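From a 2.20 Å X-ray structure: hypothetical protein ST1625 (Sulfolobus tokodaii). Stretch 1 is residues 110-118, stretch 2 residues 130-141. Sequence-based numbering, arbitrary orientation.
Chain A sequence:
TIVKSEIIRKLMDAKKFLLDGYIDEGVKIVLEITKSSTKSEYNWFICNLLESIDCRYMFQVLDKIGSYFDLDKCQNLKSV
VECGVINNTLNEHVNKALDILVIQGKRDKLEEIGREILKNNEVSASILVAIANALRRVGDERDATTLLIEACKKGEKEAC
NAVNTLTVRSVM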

# COMPACT_ATOMS: atom_id res chain seq x y z
N LEU A 110 3.65 -8.29 6.39
CA LEU A 110 4.32 -7.23 7.16
C LEU A 110 5.78 -7.58 7.47
O LEU A 110 6.65 -6.70 7.44
N GLU A 111 6.06 -8.85 7.77
CA GLU A 111 7.43 -9.28 8.07
C GLU A 111 8.31 -9.23 6.82
O GLU A 111 9.48 -8.86 6.89
N GLU A 112 7.74 -9.63 5.69
CA GLU A 112 8.47 -9.58 4.42
C GLU A 112 8.92 -8.13 4.16
O GLU A 112 10.07 -7.87 3.83
N ILE A 113 7.99 -7.18 4.31
CA ILE A 113 8.33 -5.77 4.11
C ILE A 113 9.44 -5.38 5.10
O ILE A 113 10.39 -4.69 4.75
N GLY A 114 9.29 -5.84 6.34
CA GLY A 114 10.27 -5.53 7.36
C GLY A 114 11.68 -5.96 7.01
O GLY A 114 12.63 -5.20 7.21
N ARG A 115 11.84 -7.18 6.51
CA ARG A 115 13.15 -7.69 6.13
C ARG A 115 13.71 -6.93 4.94
O ARG A 115 14.88 -6.56 4.91
N GLU A 116 12.84 -6.71 3.97
CA GLU A 116 13.18 -5.99 2.74
C GLU A 116 13.75 -4.60 2.99
O GLU A 116 14.71 -4.19 2.33
N ILE A 117 13.17 -3.86 3.93
CA ILE A 117 13.67 -2.51 4.21
C ILE A 117 14.98 -2.52 5.00
O ILE A 117 15.68 -1.51 5.07
N LEU A 118 15.32 -3.67 5.58
CA LEU A 118 16.56 -3.80 6.34
C LEU A 118 17.66 -4.44 5.51
O LEU A 118 18.67 -3.80 5.20
N ALA A 130 6.69 3.45 10.45
CA ALA A 130 5.38 2.97 10.06
C ALA A 130 5.32 1.44 10.12
O ALA A 130 4.46 0.89 10.78
N ILE A 131 6.26 0.77 9.46
CA ILE A 131 6.31 -0.69 9.45
C ILE A 131 6.58 -1.29 10.84
O ILE A 131 6.01 -2.31 11.21
N ALA A 132 7.47 -0.64 11.60
CA ALA A 132 7.80 -1.11 12.94
C ALA A 132 6.56 -1.18 13.82
O ALA A 132 6.29 -2.19 14.48
N ASN A 133 5.80 -0.09 13.82
CA ASN A 133 4.59 -0.01 14.61
C ASN A 133 3.49 -0.95 14.11
O ASN A 133 2.69 -1.46 14.90
N ALA A 134 3.44 -1.20 12.80
CA ALA A 134 2.45 -2.12 12.27
C ALA A 134 2.86 -3.53 12.71
O ALA A 134 2.03 -4.35 13.11
N LEU A 135 4.16 -3.81 12.64
CA LEU A 135 4.66 -5.11 13.04
C LEU A 135 4.35 -5.39 14.51
O LEU A 135 3.87 -6.46 14.86
N ARG A 136 4.62 -4.41 15.37
CA ARG A 136 4.37 -4.59 16.79
C ARG A 136 2.89 -4.93 16.99
O ARG A 136 2.54 -5.66 17.92
N ARG A 137 2.03 -4.43 16.10
CA ARG A 137 0.60 -4.71 16.18
C ARG A 137 0.24 -6.16 15.82
O ARG A 137 -0.85 -6.62 16.14
N VAL A 138 1.15 -6.87 15.16
CA VAL A 138 0.90 -8.27 14.81
C VAL A 138 1.71 -9.23 15.69
O VAL A 138 1.75 -10.44 15.43
N GLY A 139 2.35 -8.69 16.72
CA GLY A 139 3.12 -9.52 17.64
C GLY A 139 4.59 -9.71 17.33
O GLY A 139 5.25 -10.54 17.97
N ASP A 140 5.12 -8.94 16.38
CA ASP A 140 6.52 -9.05 16.01
C ASP A 140 7.38 -7.95 16.64
O ASP A 140 7.85 -7.04 15.94
N GLU A 141 7.60 -8.05 17.95
CA GLU A 141 8.40 -7.07 18.67
C GLU A 141 9.87 -7.05 18.26
O GLU A 141 10.47 -5.97 18.18

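Two helices of one chain that run in roughly opposite directions commonly pack by interlocking apolar side chains, and polar groups gather where the contact ends. Helices 110-117 and 130-137 of ST1625 illustrate the principle compactly. Their axes approach to 9.9 Å, with 145° between the N-to-C directions, and the two stretches together bury 385 Å².

At the centre Ile131 acts as a knob, its side chain seated in a hole formed by Leu110, Ile113, Gly114 and Ile117, residues that span about two turns of the first helix. Its CA-to-CB bond points toward that helix, and the m,p rotamer (chi1 -70°, chi2 74°) places Ile131 CG1 3.5 Å from Ile113 CG2 while CG2 of Ile131 lies 4.1 Å from Gly114 CA. Ile113 also starts toward its partner, but in its m,m rotamer the end of the side chain leads away, so the contact is made by the CG2 branch. Ile117 adopts p,t and brings its CD1 to 4.0 Å from Ile131 CB, bounding the hole on its C-terminal side.

Gly114 contributes to the fit by what it lacks. Gly114 CA is 6.6 Å from Ile131 CA, and a CB there would point toward the second helix and come tightly against Leu135 CD1. With no side chain in the way, Leu135 CD1 can lie 4.4 Å from Gly114 CA. The other close backbone approach, 6.3 Å between Leu110 CA and Leu135 CA, lies one turn away along each helix.

Leu110 gives up more area to the other stretch than any other residue; its CA-to-CB bond points toward the second helix, and its rotamer is m,t. Leu110 CB packs 3.6 Å from Leu135 CD2, Leu110 CD2 lies 4.2 Å from Ala134 CB, and Leu110 CD1 reaches 3.6 Å to Val138 CG1, so that one leucine touches Ala134, Leu135 and Val138, about a turn of the second stretch. Leu135, also m,t, leaves its backbone sideways, yet its end comes nearer the first helix: CD2 lies 3.5 Å from Leu110 O and 3.7 Å from Glu111 N. These are packing contacts; no hydrogen bond crosses between the stretches.

The polar edge lies at Glu111 and Asp140. Glu111 (m,t) sets off sideways, with its CG 4.1 Å from Leu135 CD2, and then extends until its CD is 3.3 Å from Asp140 OD2. Glu111 OE1 and Asp140 OD2, 3.4 Å apart, are both acceptors, so the approach brings like charges together rather than pairing them. Each side chain has a partner of its own. Glu111 OE2 forms a salt bridge with Arg115 NH2 at 3.0 Å, one turn along the same helix, whereas Asp140, with chi1 t, occupies an N-cap position and uses OD1 to cap a backbone N just past the stretch.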

# COMPACT_ATOMS: atom_id res chain seq x y z
CB LEU A 110 3.56 -6.97 8.46
CG LEU A 110 2.15 -6.38 8.28
CD1 LEU A 110 1.41 -6.36 9.61
CD2 LEU A 110 2.28 -4.97 7.70
CB GLU A 111 7.45 -10.69 8.65
CG GLU A 111 6.75 -10.82 9.98
CD GLU A 111 7.18 -12.06 10.73
OE1 GLU A 111 6.49 -12.44 11.70
OE2 GLU A 111 8.22 -12.66 10.34
CB GLU A 112 7.57 -10.09 3.30
CG GLU A 112 7.34 -11.60 3.37
CD GLU A 112 6.11 -12.05 2.61
OE1 GLU A 112 5.67 -11.31 1.71
OE2 GLU A 112 5.59 -13.15 2.91
CB ILE A 113 7.11 -4.86 4.37
CG1 ILE A 113 6.10 -4.99 3.24
CG2 ILE A 113 7.57 -3.41 4.51
CD1 ILE A 113 6.61 -4.43 1.91
CB ARG A 115 13.07 -9.18 5.78
CG ARG A 115 12.48 -10.04 6.88
CD ARG A 115 12.55 -11.53 6.54
NE ARG A 115 11.63 -12.30 7.36
CZ ARG A 115 10.39 -12.63 7.00
NH1 ARG A 115 9.92 -12.26 5.82
NH2 ARG A 115 9.62 -13.33 7.83
CB GLU A 116 11.93 -5.90 1.87
CG GLU A 116 12.04 -5.01 0.66
CD GLU A 116 10.76 -5.02 -0.15
OE1 GLU A 116 10.64 -4.23 -1.11
OE2 GLU A 116 9.87 -5.84 0.18
CB ILE A 117 12.62 -1.65 4.95
CG1 ILE A 117 12.16 -2.35 6.23
CG2 ILE A 117 11.42 -1.38 4.04
CD1 ILE A 117 11.06 -1.61 6.98
CB LEU A 118 16.32 -4.62 7.61
CG LEU A 118 15.48 -3.92 8.67
CD1 LEU A 118 15.27 -4.85 9.86
CD2 LEU A 118 16.18 -2.63 9.10
CB ALA A 130 5.03 3.46 8.64
CB ILE A 131 7.38 -1.24 8.46
CG1 ILE A 131 6.94 -1.01 7.01
CG2 ILE A 131 7.57 -2.74 8.65
CD1 ILE A 131 7.03 0.41 6.54
CB ALA A 132 8.83 -0.17 13.58
CB ASN A 133 4.12 1.45 14.66
CG ASN A 133 5.03 2.32 15.54
OD1 ASN A 133 4.95 3.55 15.52
ND2 ASN A 133 5.88 1.68 16.32
CB ALA A 134 2.41 -2.04 10.74
CB LEU A 135 6.18 -5.20 12.80
CG LEU A 135 6.60 -5.42 11.35
CD1 LEU A 135 8.10 -5.17 11.19
CD2 LEU A 135 6.23 -6.85 10.92
CB ARG A 136 4.76 -3.31 17.54
CG ARG A 136 5.04 -3.51 19.01
CD ARG A 136 5.81 -2.33 19.57
NE ARG A 136 7.23 -2.39 19.24
CZ ARG A 136 8.01 -1.33 19.06
NH1 ARG A 136 9.29 -1.49 18.77
NH2 ARG A 136 7.51 -0.11 19.15
CB ARG A 137 -0.20 -3.76 15.26
CG ARG A 137 -0.32 -2.32 15.76
CD ARG A 137 -1.26 -1.51 14.87
NE ARG A 137 -2.63 -2.04 14.90
CZ ARG A 137 -3.57 -1.75 13.99
NH1 ARG A 137 -3.30 -0.94 12.98
NH2 ARG A 137 -4.78 -2.29 14.10
CB VAL A 138 1.18 -8.59 13.30
CG1 VAL A 138 0.05 -8.05 12.43
CG2 VAL A 138 2.50 -7.99 12.86
CB ASP A 140 6.67 -8.98 14.48
CG ASP A 140 8.06 -9.35 14.01
OD1 ASP A 140 9.00 -9.31 14.83
OD2 ASP A 140 8.22 -9.68 12.82
CB GLU A 141 8.31 -7.31 20.19
CG GLU A 141 7.12 -6.64 20.86
CD GLU A 141 5.79 -7.27 20.48
OE1 GLU A 141 4.74 -6.69 20.82
OE2 GLU A 141 5.80 -8.34 19.84